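PDB 3EVY: putative type I restriction enzyme R protein from Bacteroides fragilis NCTC 9343, which probably serves as the nuclease and ATPase subunit of a type I restriction enzyme, this fragment coming from its C-terminal region. Local coordinates for residues Ala55-Arg60 and Gln79-Tyr84; Glu22-Phe27 and Asp73-Glu78. All blocks are in the same frame, centred on the assembly; numbering follows the deposited sequence.

Contact 1. Residues Ala55-Arg60 and Gln79-Tyr84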
ATOM      1  N   ALA A  55      -6.506  -2.464  -0.878  1.00 38.89           N
ATOM      2  CA  ALA A  55      -6.437  -3.040   0.470  1.00 38.96           C
ATOM      3  C   ALA A  55      -5.382  -2.402   1.356  1.00 37.66           C
ATOM      4  O   ALA A  55      -5.568  -2.256   2.560  1.00 35.93           O
ATOM      5  CB  ALA A  55      -6.144  -4.645   0.400  1.00 38.53           C
ATOM      6  N   MET A  56      -4.205  -2.144   0.796  1.00 36.98           N
ATOM      7  CA  MET A  56      -3.159  -1.369   1.554  1.00 37.61           C
ATOM      8  C   MET A  56      -3.659   0.007   1.851  1.00 36.92           C
ATOM      9  O   MET A  56      -3.484   0.524   2.969  1.00 38.01           O
ATOM     10  CB  MET A  56      -1.859  -1.217   0.662  1.00 36.11           C
ATOM     11  CG  MET A  56      -0.845  -2.419   0.711  1.00 40.19           C
ATOM     12  SD  MET A  56       0.811  -1.778   0.280  1.00 36.91           S
ATOM     13  CE  MET A  56       0.458  -0.799  -1.115  1.00 41.30           C
ATOM     14  N   LEU A  57      -4.274   0.661   0.856  1.00 37.56           N
ATOM     15  CA  LEU A  57      -4.724   2.039   1.045  1.00 36.23           C
ATOM     16  C   LEU A  57      -5.780   2.097   2.253  1.00 37.85           C
ATOM     17  O   LEU A  57      -5.740   2.991   3.104  1.00 34.18           O
ATOM     18  CB  LEU A  57      -5.334   2.636  -0.255  1.00 36.64           C
ATOM     19  CG  LEU A  57      -6.134   3.946   0.018  1.00 37.61           C
ATOM     20  CD1 LEU A  57      -5.195   5.137   0.580  1.00 36.87           C
ATOM     21  CD2 LEU A  57      -6.883   4.443  -1.253  1.00 39.42           C
ATOM     22  N   ARG A  58      -6.683   1.133   2.307  1.00 36.20           N
ATOM     23  CA  ARG A  58      -7.743   1.102   3.351  1.00 37.11           C
ATOM     24  C   ARG A  58      -7.145   0.843   4.715  1.00 37.41           C
ATOM     25  O   ARG A  58      -7.548   1.485   5.721  1.00 38.50           O
ATOM     26  CB  ARG A  58      -8.801   0.040   2.999  1.00 35.40           C
ATOM     27  CG  ARG A  58      -9.727   0.468   1.858  1.00 35.97           C
ATOM     28  CD  ARG A  58     -10.726  -0.603   1.422  1.00 42.56           C
ATOM     29  NE  ARG A  58     -11.611  -0.985   2.534  1.00 44.71           N
ATOM     30  CZ  ARG A  58     -12.752  -0.360   2.850  1.00 48.15           C
ATOM     31  NH1 ARG A  58     -13.199   0.682   2.135  1.00 42.90           N
ATOM     32  NH2 ARG A  58     -13.454  -0.795   3.903  1.00 51.19           N
ATOM     33  N   LEU A  59      -6.119  -0.008   4.761  1.00 37.26           N
ATOM     34  CA  LEU A  59      -5.511  -0.374   6.012  1.00 38.08           C
ATOM     35  C   LEU A  59      -4.626   0.801   6.491  1.00 36.97           C
ATOM     36  O   LEU A  59      -4.557   1.138   7.692  1.00 37.84           O
ATOM     37  CB  LEU A  59      -4.688  -1.660   5.828  1.00 38.21           C
ATOM     38  CG  LEU A  59      -3.912  -2.292   6.968  1.00 43.25           C
ATOM     39  CD1 LEU A  59      -4.753  -2.332   8.257  1.00 48.03           C
ATOM     40  CD2 LEU A  59      -3.526  -3.786   6.550  1.00 42.08           C
ATOM     41  N   ARG A  60      -3.949   1.433   5.561  1.00 37.10           N
ATOM     42  CA  ARG A  60      -3.183   2.628   5.901  1.00 36.14           C
ATOM     43  C   ARG A  60      -4.113   3.710   6.496  1.00 36.20           C
ATOM     44  O   ARG A  60      -3.779   4.344   7.472  1.00 35.78           O
ATOM     45  CB  ARG A  60      -2.460   3.175   4.715  1.00 34.94           C
ATOM     46  CG  ARG A  60      -1.388   4.213   5.051  1.00 39.18           C
ATOM     47  CD  ARG A  60      -0.170   3.922   4.236  1.00 38.68           C
ATOM     48  NE  ARG A  60       0.854   4.898   4.446  1.00 42.89           N
ATOM     49  CZ  ARG A  60       2.152   4.681   4.365  1.00 40.09           C
ATOM     50  NH1 ARG A  60       2.961   5.667   4.635  1.00 42.01           N
ATOM     51  NH2 ARG A  60       2.642   3.476   4.119  1.00 38.05           N
ATOM     52  N   GLN A  79       5.275   9.774   0.945  1.00 42.85           N
ATOM     53  CA  GLN A  79       5.409  10.285  -0.432  1.00 42.81           C
ATOM     54  C   GLN A  79       5.430   9.189  -1.498  1.00 42.11           C
ATOM     55  O   GLN A  79       4.646   9.235  -2.491  1.00 42.70           O
ATOM     56  CB  GLN A  79       6.634  11.189  -0.561  1.00 44.01           C
ATOM     57  CG  GLN A  79       6.698  11.913  -1.950  1.00 50.81           C
ATOM     58  CD  GLN A  79       5.390  12.644  -2.311  1.00 54.61           C
ATOM     59  OE1 GLN A  79       4.950  13.555  -1.595  1.00 57.58           O
ATOM     60  NE2 GLN A  79       4.751  12.219  -3.400  1.00 51.18           N
ATOM     61  N   ARG A  80       6.333   8.216  -1.316  1.00 39.09           N
ATOM     62  CA  ARG A  80       6.382   7.029  -2.159  1.00 38.35           C
ATOM     63  C   ARG A  80       4.980   6.380  -2.272  1.00 36.27           C
ATOM     64  O   ARG A  80       4.523   5.996  -3.371  1.00 35.82           O
ATOM     65  CB  ARG A  80       7.386   6.032  -1.572  1.00 37.08           C
ATOM     66  CG  ARG A  80       7.536   4.715  -2.407  1.00 40.03           C
ATOM     67  CD  ARG A  80       8.142   4.908  -3.826  1.00 36.71           C
ATOM     68  NE  ARG A  80       9.506   5.451  -3.906  1.00 39.21           N
ATOM     69  CZ  ARG A  80      10.621   4.690  -3.990  1.00 40.43           C
ATOM     70  NH1 ARG A  80      10.562   3.349  -3.997  1.00 38.54           N
ATOM     71  NH2 ARG A  80      11.822   5.259  -4.076  1.00 37.67           N
ATOM     72  N   PHE A  81       4.297   6.279  -1.137  1.00 36.99           N
ATOM     73  CA  PHE A  81       2.974   5.602  -1.119  1.00 37.02           C
ATOM     74  C   PHE A  81       2.019   6.424  -1.976  1.00 38.41           C
ATOM     75  O   PHE A  81       1.276   5.864  -2.745  1.00 37.08           O
ATOM     76  CB  PHE A  81       2.430   5.555   0.320  1.00 35.94           C
ATOM     77  CG  PHE A  81       1.246   4.649   0.474  1.00 39.85           C
ATOM     78  CD1 PHE A  81       1.445   3.251   0.649  1.00 38.21           C
ATOM     79  CD2 PHE A  81      -0.056   5.145   0.381  1.00 38.08           C
ATOM     80  CE1 PHE A  81       0.380   2.395   0.743  1.00 38.68           C
ATOM     81  CE2 PHE A  81      -1.151   4.264   0.512  1.00 39.39           C
ATOM     82  CZ  PHE A  81      -0.928   2.898   0.696  1.00 36.16           C
ATOM     83  N   ALA A  82       2.050   7.760  -1.788  1.00 39.03           N
ATOM     84  CA  ALA A  82       1.270   8.700  -2.653  1.00 42.59           C
ATOM     85  C   ALA A  82       1.553   8.567  -4.143  1.00 43.20           C
ATOM     86  O   ALA A  82       0.656   8.697  -4.975  1.00 42.93           O
ATOM     87  CB  ALA A  82       1.499  10.128  -2.218  1.00 42.24           C
ATOM     88  N   ASP A  83       2.818   8.341  -4.495  1.00 44.06           N
ATOM     89  CA  ASP A  83       3.195   8.081  -5.882  1.00 42.46           C
ATOM     90  C   ASP A  83       2.582   6.791  -6.428  1.00 42.21           C
ATOM     91  O   ASP A  83       2.103   6.752  -7.541  1.00 41.51           O
ATOM     92  CB  ASP A  83       4.725   8.108  -6.013  1.00 44.24           C
ATOM     93  CG  ASP A  83       5.315   9.515  -5.762  1.00 47.43           C
ATOM     94  OD1 ASP A  83       4.592  10.519  -5.915  1.00 51.02           O
ATOM     95  OD2 ASP A  83       6.483   9.608  -5.366  1.00 51.44           O
ATOM     96  N   TYR A  84       2.553   5.715  -5.642  1.00 40.50           N
ATOM     97  CA  TYR A  84       1.791   4.548  -6.077  1.00 40.99           C
ATOM     98  C   TYR A  84       0.296   4.902  -6.192  1.00 41.37           C
ATOM     99  O   TYR A  84      -0.413   4.409  -7.068  1.00 40.97           O
ATOM    100  CB  TYR A  84       1.956   3.401  -5.081  1.00 40.66           C
ATOM    101  CG  TYR A  84       3.277   2.639  -5.178  1.00 41.93           C
ATOM    102  CD1 TYR A  84       3.511   1.722  -6.229  1.00 40.77           C
ATOM    103  CD2 TYR A  84       4.282   2.811  -4.200  1.00 41.53           C
ATOM    104  CE1 TYR A  84       4.683   0.992  -6.285  1.00 38.54           C
ATOM    105  CE2 TYR A  84       5.482   2.098  -4.277  1.00 36.93           C
ATOM    106  CZ  TYR A  84       5.672   1.194  -5.302  1.00 37.46           C
ATOM    107  OH  TYR A  84       6.852   0.457  -5.374  1.00 39.66           O
TER
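Arg60 NH2 gives a hydrogen bond to Ile76 O and a weak one to Thr75 O, and passes 3.7 Å from Phe81 CD1, above the rim of the ring. NH1 forms a salt bridge with Glu78, so the buried positive charge is probably balanced close by. With its polar atoms held in this way, the guanidinium lies flat on Phe81, the two planes 21° apart, as an off-centre cation-pi stack with CZ 4.4 Å from the ring centroid. Arg60 CD does the more central touching, 3.7 Å from the same centroid and almost straight above it, a CH-pi contact. A bend at chi2 (136°) turns the chain so that methylene and guanidinium share one face. On the far side of the ring plane Met56 CE approaches obliquely, 3.7 Å from CE1. At the edge, in plane, lies the backbone of Leu57, its CA 3.9 Å from Phe81 CZ, and the leucine side chain crosses there at about a right angle. Phe53 and Ile76 add further cover to Phe81. The axes of the segments 55-60 and 79-84 come no nearer than 11.8 Å and run at 138°, a gap filled mainly by one phenyl ring; here two roughly antiparallel helices, joined by a loop, meet in an all-helical fold.

Contact 2. Residues Glu22-Phe27 and Asp73-Glu78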
ATOM      1  N   GLU A  22       3.243  -6.597   6.581  1.00 45.37           N
ATOM      2  CA  GLU A  22       3.296  -7.857   5.821  1.00 47.25           C
ATOM      3  C   GLU A  22       2.719  -7.706   4.447  1.00 46.80           C
ATOM      4  O   GLU A  22       3.280  -8.239   3.461  1.00 48.68           O
ATOM      5  CB  GLU A  22       2.594  -8.995   6.591  1.00 48.03           C
ATOM      6  CG  GLU A  22       3.347  -9.355   7.847  1.00 54.58           C
ATOM      7  CD  GLU A  22       2.516 -10.229   8.838  1.00 64.92           C
ATOM      8  OE1 GLU A  22       1.331 -10.584   8.521  1.00 68.54           O
ATOM      9  OE2 GLU A  22       3.061 -10.533   9.945  1.00 65.43           O
ATOM     10  N   MET A  23       1.562  -7.057   4.365  1.00 46.10           N
ATOM     11  CA  MET A  23       0.924  -6.724   3.085  1.00 47.55           C
ATOM     12  C   MET A  23       1.881  -5.900   2.221  1.00 47.07           C
ATOM     13  O   MET A  23       2.000  -6.155   1.037  1.00 48.01           O
ATOM     14  CB  MET A  23      -0.287  -5.874   3.337  1.00 47.95           C
ATOM     15  CG  MET A  23      -1.327  -5.794   2.248  1.00 50.63           C
ATOM     16  SD  MET A  23      -2.906  -5.076   2.918  1.00 57.09           S
ATOM     17  CE  MET A  23      -2.903  -6.193   4.437  1.00 30.13           C
ATOM     18  N   ALA A  24       2.570  -4.925   2.812  1.00 46.18           N
ATOM     19  CA  ALA A  24       3.444  -4.049   2.021  1.00 45.47           C
ATOM     20  C   ALA A  24       4.651  -4.805   1.418  1.00 45.77           C
ATOM     21  O   ALA A  24       5.022  -4.610   0.262  1.00 44.69           O
ATOM     22  CB  ALA A  24       3.966  -2.872   2.898  1.00 46.01           C
ATOM     23  N   ALA A  25       5.285  -5.644   2.220  1.00 45.53           N
ATOM     24  CA  ALA A  25       6.498  -6.350   1.766  1.00 46.68           C
ATOM     25  C   ALA A  25       6.102  -7.310   0.683  1.00 47.91           C
ATOM     26  O   ALA A  25       6.886  -7.583  -0.233  1.00 49.21           O
ATOM     27  CB  ALA A  25       7.169  -7.094   2.932  1.00 46.95           C
ATOM     28  N   GLU A  26       4.889  -7.850   0.777  1.00 47.40           N
ATOM     29  CA  GLU A  26       4.374  -8.640  -0.313  1.00 48.49           C
ATOM     30  C   GLU A  26       4.045  -7.804  -1.543  1.00 47.88           C
ATOM     31  O   GLU A  26       4.457  -8.148  -2.638  1.00 48.11           O
ATOM     32  CB  GLU A  26       3.159  -9.452   0.113  1.00 49.38           C
ATOM     33  CG  GLU A  26       3.583 -10.637   1.051  1.00 55.18           C
ATOM     34  CD  GLU A  26       2.593 -10.914   2.183  1.00 63.82           C
ATOM     35  OE1 GLU A  26       1.350 -10.803   1.969  1.00 66.11           O
ATOM     36  OE2 GLU A  26       3.073 -11.242   3.293  1.00 66.85           O
ATOM     37  N   PHE A  27       3.296  -6.713  -1.370  1.00 46.15           N
ATOM     38  CA  PHE A  27       3.071  -5.735  -2.463  1.00 42.54           C
ATOM     39  C   PHE A  27       4.395  -5.347  -3.176  1.00 40.83           C
ATOM     40  O   PHE A  27       4.465  -5.361  -4.387  1.00 41.46           O
ATOM     41  CB  PHE A  27       2.445  -4.459  -1.889  1.00 41.69           C
ATOM     42  CG  PHE A  27       2.263  -3.355  -2.905  1.00 39.29           C
ATOM     43  CD1 PHE A  27       1.127  -3.281  -3.688  1.00 36.37           C
ATOM     44  CD2 PHE A  27       3.228  -2.370  -3.048  1.00 38.70           C
ATOM     45  CE1 PHE A  27       0.969  -2.226  -4.656  1.00 39.13           C
ATOM     46  CE2 PHE A  27       3.081  -1.338  -3.962  1.00 37.91           C
ATOM     47  CZ  PHE A  27       1.961  -1.269  -4.776  1.00 37.91           C
ATOM     48  N   ASP A  73       6.131   3.890  11.517  1.00 40.56           N
ATOM     49  CA  ASP A  73       5.794   2.565  11.979  1.00 40.01           C
ATOM     50  C   ASP A  73       5.504   1.726  10.748  1.00 38.90           C
ATOM     51  O   ASP A  73       5.385   0.528  10.857  1.00 40.52           O
ATOM     52  CB  ASP A  73       4.497   2.594  12.817  1.00 41.26           C
ATOM     53  CG  ASP A  73       4.708   3.103  14.219  1.00 44.19           C
ATOM     54  OD1 ASP A  73       5.894   3.154  14.655  1.00 47.58           O
ATOM     55  OD2 ASP A  73       3.667   3.437  14.884  1.00 39.04           O
ATOM     56  N   LEU A  74       5.358   2.363   9.584  1.00 37.91           N
ATOM     57  CA  LEU A  74       4.938   1.695   8.363  1.00 36.24           C
ATOM     58  C   LEU A  74       6.046   1.597   7.289  1.00 37.34           C
ATOM     59  O   LEU A  74       6.775   2.569   7.062  1.00 38.42           O
ATOM     60  CB  LEU A  74       3.790   2.483   7.710  1.00 34.31           C
ATOM     61  CG  LEU A  74       2.510   2.697   8.568  1.00 34.87           C
ATOM     62  CD1 LEU A  74       1.450   3.192   7.622  1.00 32.44           C
ATOM     63  CD2 LEU A  74       2.082   1.322   9.166  1.00 35.43           C
ATOM     64  N   THR A  75       6.099   0.443   6.611  1.00 36.59           N
ATOM     65  CA  THR A  75       6.907   0.242   5.405  1.00 36.15           C
ATOM     66  C   THR A  75       6.329   1.194   4.323  1.00 37.16           C
ATOM     67  O   THR A  75       5.112   1.430   4.300  1.00 37.75           O
ATOM     68  CB  THR A  75       6.772  -1.216   4.916  1.00 36.36           C
ATOM     69  OG1 THR A  75       7.220  -2.089   5.953  1.00 37.86           O
ATOM     70  CG2 THR A  75       7.562  -1.467   3.692  1.00 34.86           C
ATOM     71  N   ILE A  76       7.194   1.740   3.470  1.00 35.82           N
ATOM     72  CA  ILE A  76       6.823   2.652   2.402  1.00 37.46           C
ATOM     73  C   ILE A  76       6.585   4.008   2.944  1.00 38.10           C
ATOM     74  O   ILE A  76       5.659   4.217   3.777  1.00 39.47           O
ATOM     75  CB  ILE A  76       5.543   2.186   1.562  1.00 37.27           C
ATOM     76  CG1 ILE A  76       5.648   0.702   1.192  1.00 37.57           C
ATOM     77  CG2 ILE A  76       5.453   3.013   0.238  1.00 36.99           C
ATOM     78  CD1 ILE A  76       4.452   0.157   0.325  1.00 35.88           C
ATOM     79  N   GLU A  77       7.377   4.952   2.481  1.00 37.72           N
ATOM     80  CA  GLU A  77       7.262   6.309   2.987  1.00 36.31           C
ATOM     81  C   GLU A  77       5.947   6.908   2.469  1.00 38.88           C
ATOM     82  O   GLU A  77       5.448   6.477   1.429  1.00 37.94           O
ATOM     83  CB  GLU A  77       8.435   7.138   2.409  1.00 37.21           C
ATOM     84  CG  GLU A  77       9.725   6.912   3.173  1.00 33.58           C
ATOM     85  CD  GLU A  77      10.842   7.801   2.678  1.00 42.50           C
ATOM     86  OE1 GLU A  77      10.630   8.497   1.658  1.00 40.32           O
ATOM     87  OE2 GLU A  77      11.940   7.785   3.309  1.00 41.20           O
ATOM     88  N   GLU A  78       5.422   7.927   3.171  1.00 40.12           N
ATOM     89  CA  GLU A  78       4.160   8.596   2.746  1.00 41.45           C
ATOM     90  C   GLU A  78       4.193   9.067   1.317  1.00 42.78           C
ATOM     91  O   GLU A  78       3.268   8.774   0.539  1.00 42.69           O
ATOM     92  CB  GLU A  78       3.844   9.779   3.656  1.00 41.64           C
ATOM     93  CG  GLU A  78       3.180   9.345   4.941  1.00 46.29           C
ATOM     94  CD  GLU A  78       1.842   8.592   4.695  1.00 50.60           C
ATOM     95  OE1 GLU A  78       1.013   8.986   3.847  1.00 52.19           O
ATOM     96  OE2 GLU A  78       1.662   7.557   5.326  1.00 54.89           O
TER
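The Phe27 ring meets Ile76 obliquely, with the CD1 methyl 4.4 Å from Phe27 CD2. On that same side of the ring plane, Met56 CE of helix 43-63 sits over the middle of the face. The phenyl edge is turned into the face of Tyr84, an edge-to-face pair, and Phe31 meets the ring as well. Phe27 is thus buried among the loop, helix 43-63 and helix 78-91, with Phe31 from just past the end of its own helix beside it, and the loop residue covers only a little of it.

One turn earlier on the helix, Ala24 makes the closer approach. Its CB stands 3.8 Å from Thr75 CB and 4.0 Å from Ile76 CD1, so a single methyl meets both loop residues. Thr75 offers its methyl branch rather than its hydroxyl: CG2 lies anti to the backbone N and comes within 3.9 Å of Ala24 CB. Ile76 reaches the helix with an extended chain (chi2 -178°) that carries CD1 to both Ala24 and Phe27. Because alanine is so small, the backbones can come near, with 6.5 Å between Ala24 CA and Thr75 CA.

This is a loop laid against the side of helix 12-30 just before the chain enters helix 78-91, where Glu77 takes the N-cap position. The backbone bends sharply at Ile76, whose phi is positive (78°), unusual for a beta-branched residue. Asn21 on the same helix secures the loop backbone with both ends of its carboxamide, OD1 accepting from Thr75 N and ND2 donating to Asp73 O. Further along the helix, Leu28 packs on Thr75 and Ile76.

In the fold
The two contacts share one interior, their centres 8 Å apart, and their segments alternate along the chain, tying helix 12-30, helix 43-63 and the start of helix 78-91 together. Met56 of contact 1 carries the apolar join: its CE lies 3.6 Å from Phe27 CG of contact 2. Nearby, Leu59 CD2 and Met23 CE also meet, though the modelled 3.3 Å is doubtfully short. The polar join runs through Arg60, whose NH2 is 3.1 Å from Ile76 O, a probable hydrogen bond, while NH1 pairs with Glu78 OE2; the modelled 2.4 Å there is doubtfully short. The loop of contact 2 therefore packs against one helix and is held by a side chain of another.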